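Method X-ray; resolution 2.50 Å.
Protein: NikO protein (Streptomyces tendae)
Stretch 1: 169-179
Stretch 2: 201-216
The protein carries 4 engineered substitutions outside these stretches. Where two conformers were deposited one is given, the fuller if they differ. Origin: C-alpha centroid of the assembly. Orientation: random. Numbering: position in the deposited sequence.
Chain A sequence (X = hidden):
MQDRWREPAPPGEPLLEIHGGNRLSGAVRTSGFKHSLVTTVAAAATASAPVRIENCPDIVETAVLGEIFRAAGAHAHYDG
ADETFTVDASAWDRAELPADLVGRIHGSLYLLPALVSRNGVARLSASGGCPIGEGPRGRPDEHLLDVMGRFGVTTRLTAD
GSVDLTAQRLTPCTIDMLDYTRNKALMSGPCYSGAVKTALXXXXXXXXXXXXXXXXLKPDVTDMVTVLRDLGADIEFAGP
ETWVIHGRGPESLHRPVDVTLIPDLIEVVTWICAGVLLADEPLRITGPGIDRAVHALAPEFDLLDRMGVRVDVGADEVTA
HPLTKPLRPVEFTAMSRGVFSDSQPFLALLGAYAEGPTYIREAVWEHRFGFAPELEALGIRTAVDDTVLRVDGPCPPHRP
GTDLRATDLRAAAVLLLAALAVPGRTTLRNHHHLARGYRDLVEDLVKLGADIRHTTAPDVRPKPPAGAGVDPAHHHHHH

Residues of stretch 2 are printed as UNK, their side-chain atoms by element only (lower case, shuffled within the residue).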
# COMPACT_ATOMS: atom_id res chain seq x y z
N ARG A 169 13.29 42.39 1.77
CA ARG A 169 14.42 41.62 2.29
C ARG A 169 14.00 40.19 2.62
O ARG A 169 12.91 39.95 3.14
CB ARG A 169 15.01 42.30 3.53
CG ARG A 169 14.04 42.39 4.70
CD ARG A 169 14.76 42.73 6.00
NE ARG A 169 13.86 42.66 7.14
CZ ARG A 169 14.16 42.07 8.30
NH1 ARG A 169 15.34 41.49 8.46
NH2 ARG A 169 13.28 42.06 9.29
N LEU A 170 14.87 39.25 2.29
CA LEU A 170 14.61 37.84 2.57
C LEU A 170 15.26 37.44 3.89
O LEU A 170 16.38 37.86 4.19
CB LEU A 170 15.12 36.96 1.43
CG LEU A 170 14.49 37.22 0.06
CD1 LEU A 170 15.14 36.35 -1.00
CD2 LEU A 170 12.99 36.99 0.11
N THR A 171 14.55 36.64 4.68
CA THR A 171 15.06 36.19 5.96
C THR A 171 15.08 34.67 6.04
O THR A 171 14.17 34.01 5.54
CB THR A 171 14.23 36.75 7.13
OG1 THR A 171 12.85 36.38 6.95
CG2 THR A 171 14.33 38.27 7.18
N PRO A 172 16.12 34.10 6.67
CA PRO A 172 16.23 32.65 6.82
C PRO A 172 15.14 32.10 7.73
O PRO A 172 14.49 32.86 8.45
CB PRO A 172 17.60 32.47 7.48
CG PRO A 172 17.84 33.76 8.19
CD PRO A 172 17.24 34.81 7.30
N CYS A 173 14.92 30.79 7.67
CA CYS A 173 13.84 30.15 8.43
C CYS A 173 14.14 28.67 8.70
O CYS A 173 15.00 28.08 8.04
CB CYS A 173 12.51 30.31 7.69
SG CYS A 173 11.06 29.74 8.60
N THR A 174 13.45 28.09 9.67
CA THR A 174 13.58 26.68 9.97
C THR A 174 12.27 25.98 9.66
O THR A 174 11.27 26.18 10.35
CB THR A 174 13.93 26.45 11.45
OG1 THR A 174 15.14 27.15 11.77
CG2 THR A 174 14.10 24.97 11.75
N ILE A 175 12.26 25.16 8.61
CA ILE A 175 11.03 24.54 8.14
C ILE A 175 11.08 23.02 8.18
O ILE A 175 12.06 22.41 7.77
CB ILE A 175 10.70 24.95 6.69
CG1 ILE A 175 10.94 26.45 6.48
CG2 ILE A 175 9.28 24.56 6.33
CD1 ILE A 175 10.71 26.89 5.05
N ASP A 176 10.00 22.41 8.67
CA ASP A 176 9.82 20.97 8.56
C ASP A 176 9.00 20.71 7.30
O ASP A 176 7.85 21.14 7.20
CB ASP A 176 9.08 20.43 9.79
CG ASP A 176 9.20 18.93 9.92
OD1 ASP A 176 9.44 18.24 8.91
OD2 ASP A 176 9.05 18.42 11.06
N MET A 177 9.60 20.02 6.34
CA MET A 177 8.97 19.79 5.04
C MET A 177 7.73 18.90 5.12
O MET A 177 6.98 18.80 4.15
CB MET A 177 9.97 19.23 4.04
CG MET A 177 11.03 20.23 3.64
SD MET A 177 10.27 21.69 2.92
CE MET A 177 11.22 22.98 3.69
N LEU A 178 7.52 18.26 6.26
CA LEU A 178 6.33 17.44 6.46
C LEU A 178 5.08 18.31 6.56
O LEU A 178 3.96 17.81 6.50
CB LEU A 178 6.48 16.57 7.71
CG LEU A 178 7.62 15.54 7.67
CD1 LEU A 178 7.57 14.63 8.88
CD2 LEU A 178 7.57 14.74 6.38
N ASP A 179 5.30 19.61 6.70
CA ASP A 179 4.21 20.59 6.68
C ASP A 179 3.55 20.62 5.31
O ASP A 179 2.42 21.08 5.16
CB ASP A 179 4.75 21.98 7.01
CG ASP A 179 5.03 22.16 8.49
OD1 ASP A 179 5.07 21.15 9.23
OD2 ASP A 179 5.22 23.32 8.92
N UNK A 201 15.95 26.73 -2.96
CA UNK A 201 16.29 27.88 -3.78
C UNK A 201 16.24 29.17 -2.97
O UNK A 201 17.14 30.00 -3.06
c UNK A 201 15.50 26.91 -6.06
c UNK A 201 15.34 27.98 -4.98
c UNK A 201 14.37 26.99 -7.08
c UNK A 201 16.85 27.04 -6.75
N UNK A 202 15.18 29.32 -2.17
CA UNK A 202 15.02 30.49 -1.32
C UNK A 202 16.13 30.58 -0.28
O UNK A 202 16.59 31.67 0.05
c UNK A 202 12.47 30.68 -1.55
c UNK A 202 12.46 33.40 -1.06
s UNK A 202 12.54 32.25 -2.43
c UNK A 202 13.66 30.47 -0.62
N UNK A 203 16.56 29.43 0.22
CA UNK A 203 17.61 29.37 1.21
C UNK A 203 18.96 29.84 0.68
O UNK A 203 19.76 30.40 1.42
N UNK A 204 19.19 29.60 -0.60
CA UNK A 204 20.47 29.94 -1.23
C UNK A 204 20.55 31.43 -1.58
O UNK A 204 21.64 32.01 -1.61
c UNK A 204 20.71 29.08 -2.46
N UNK A 205 19.40 32.04 -1.86
CA UNK A 205 19.36 33.45 -2.23
C UNK A 205 19.03 34.33 -1.04
O UNK A 205 18.67 35.50 -1.20
c UNK A 205 18.34 33.71 -3.36
c UNK A 205 18.76 32.99 -4.63
c UNK A 205 16.95 33.27 -2.93
N UNK A 206 19.14 33.77 0.16
CA UNK A 206 18.84 34.50 1.38
C UNK A 206 20.07 34.59 2.28
O UNK A 206 20.82 33.62 2.42
o UNK A 206 16.51 33.79 1.36
c UNK A 206 17.70 33.81 2.16
c UNK A 206 17.41 34.54 3.47
N UNK A 207 20.28 35.75 2.88
CA UNK A 207 21.35 35.93 3.86
C UNK A 207 20.95 35.32 5.20
O UNK A 207 20.04 35.82 5.86
c UNK A 207 21.67 37.41 4.04
c UNK A 207 22.65 37.55 1.64
c UNK A 207 22.80 39.73 1.49
n UNK A 207 23.02 38.60 0.84
c UNK A 207 22.20 38.07 2.80
n UNK A 207 22.31 39.44 2.68
N UNK A 208 21.63 34.25 5.59
CA UNK A 208 21.34 33.61 6.86
C UNK A 208 21.28 32.10 6.77
O UNK A 208 21.34 31.53 5.68
N UNK A 209 21.14 31.45 7.92
CA UNK A 209 21.11 29.99 7.97
C UNK A 209 19.68 29.45 7.90
O UNK A 209 18.86 29.70 8.77
c UNK A 209 21.63 27.96 9.35
o UNK A 209 23.18 29.79 9.23
c UNK A 209 21.78 29.46 9.25
N UNK A 210 19.40 28.70 6.84
CA UNK A 210 18.11 28.06 6.66
C UNK A 210 18.23 26.56 6.89
O UNK A 210 19.12 25.91 6.34
c UNK A 210 17.53 28.33 5.26
o UNK A 210 17.28 29.73 5.10
c UNK A 210 16.24 27.56 5.04
N UNK A 211 17.35 26.01 7.72
CA UNK A 211 17.38 24.59 8.05
C UNK A 211 16.11 23.89 7.61
O UNK A 211 15.01 24.23 8.07
c UNK A 211 17.60 24.37 9.55
c UNK A 211 17.76 22.89 9.86
o UNK A 211 18.78 25.07 9.98
N UNK A 212 16.25 22.90 6.74
CA UNK A 212 15.10 22.16 6.22
C UNK A 212 15.03 20.76 6.84
O UNK A 212 16.05 20.08 6.98
c UNK A 212 15.16 22.07 4.70
c UNK A 212 14.39 24.44 4.44
c UNK A 212 15.38 23.39 3.96
c UNK A 212 15.27 23.19 2.46
N UNK A 213 13.82 20.34 7.19
CA UNK A 213 13.63 19.06 7.86
C UNK A 213 12.81 18.09 7.03
O UNK A 213 11.80 18.48 6.43
c UNK A 213 13.44 18.35 10.27
c UNK A 213 14.88 18.61 10.65
o UNK A 213 15.64 17.68 10.91
n UNK A 213 15.26 19.88 10.70
c UNK A 213 12.95 19.28 9.21
N UNK A 214 13.23 16.83 7.01
CA UNK A 214 12.58 15.78 6.23
C UNK A 214 12.38 16.16 4.76
O UNK A 214 11.25 16.29 4.30
n UNK A 214 11.59 14.15 10.28
c UNK A 214 11.05 15.33 10.47
c UNK A 214 11.30 15.06 8.30
c UNK A 214 11.22 15.41 6.85
n UNK A 214 10.86 15.91 9.30
c UNK A 214 11.76 13.95 8.93
N UNK A 215 13.49 16.33 4.02
CA UNK A 215 13.39 16.81 2.64
C UNK A 215 13.05 15.70 1.64
O UNK A 215 13.19 14.52 1.94
c UNK A 215 14.80 17.33 2.37
c UNK A 215 15.67 16.44 3.19
c UNK A 215 14.88 16.10 4.43
N UNK A 216 12.59 16.11 0.46
CA UNK A 216 12.38 15.20 -0.66
C UNK A 216 13.74 14.66 -1.07
O UNK A 216 14.73 15.39 -1.05
c UNK A 216 11.30 14.34 -5.21
c UNK A 216 10.06 14.30 -2.74
c UNK A 216 11.72 15.96 -1.80
c UNK A 216 11.79 15.11 -4.18
c UNK A 216 10.19 13.55 -5.00
o UNK A 216 9.70 12.78 -6.04
c UNK A 216 9.56 13.52 -3.77
c UNK A 216 11.18 15.10 -2.93
O HOH W 1 18.65 37.91 2.51
O HOH W 2 17.84 27.63 10.86

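Position 201 lies on a helix, with four side-chain carbons forked at the second and nothing of stretch 1 in reach; it is L201. Position 202 carries an unbranched chain of two carbons, a sulfur and a terminal carbon, which is methionine; in M202 the terminal CE lies 3.8 Å from L170 CD2. Position 203 has no side-chain atoms and is G203, and position 204, with a single carbon, is A204; neither touches stretch 1.

Position 205, the first to leave helical geometry, has one carbon bearing two others: V205, whose CG2 lies 4.1 Å from L170 CD1. At 206 one carbon carries an oxygen and a carbon, marking a threonine. T206 OG1 donates a very short hydrogen bond to M202 O (2.5 Å), while its CG2 packs 3.8 Å from P172 CD. Position 207 has one carbon and a five-membered ring of three carbons and two nitrogens: H207. A water accepts from H207 N (2.7 Å) and donates to L170 O (2.8 Å).

Position 208 lacks a side chain where the chain turns a corner. An ideal CB would fall 2.3 Å from P172 CG and jam against the preceding carbonyl, so G208 fits.

Positions 209, 210 and 211 each show one carbon bearing an oxygen and a carbon: T209, T210 and T211. T209 CB points away, T210 OG1 sits 3.6 Å from P172 CB, and T211 shares a face of the sheet with T174, a water bridging their OG1 atoms at 2.9 Å each. Position 212, four carbons forked at the second, lies on the other face with I175; it is L212, with CD2 3.6 Å from M177 CE. At 213 three carbons end in one oxygen and one nitrogen, giving Q213, beside D176.

Position 214 has one carbon and a five-membered ring with two nitrogens. This is H214: ND1 donates to D176 OD1 (2.8 Å) near the ring plane, while L178 CD1 covers one face, 3.8 Å from the ring centroid. Three carbons closing onto the backbone nitrogen make 215 P215, and the six-carbon ring bearing an oxygen at 216 is Y216, which makes no contact with stretch 1.

The contact is a parallel strand pairing, extended at both ends. Its backbone ladder runs from T211 N to C173 O (3.1 Å), I175 N to T211 O (3.0 Å), Q213 N to I175 O (2.8 Å) and M177 N to Q213 O (2.7 Å). L170 and P172 pack before it, and the H214 ring meets D176 and L178 beyond.

Stretch 2 (201-216) LMGAVTHGTTTLQHPY
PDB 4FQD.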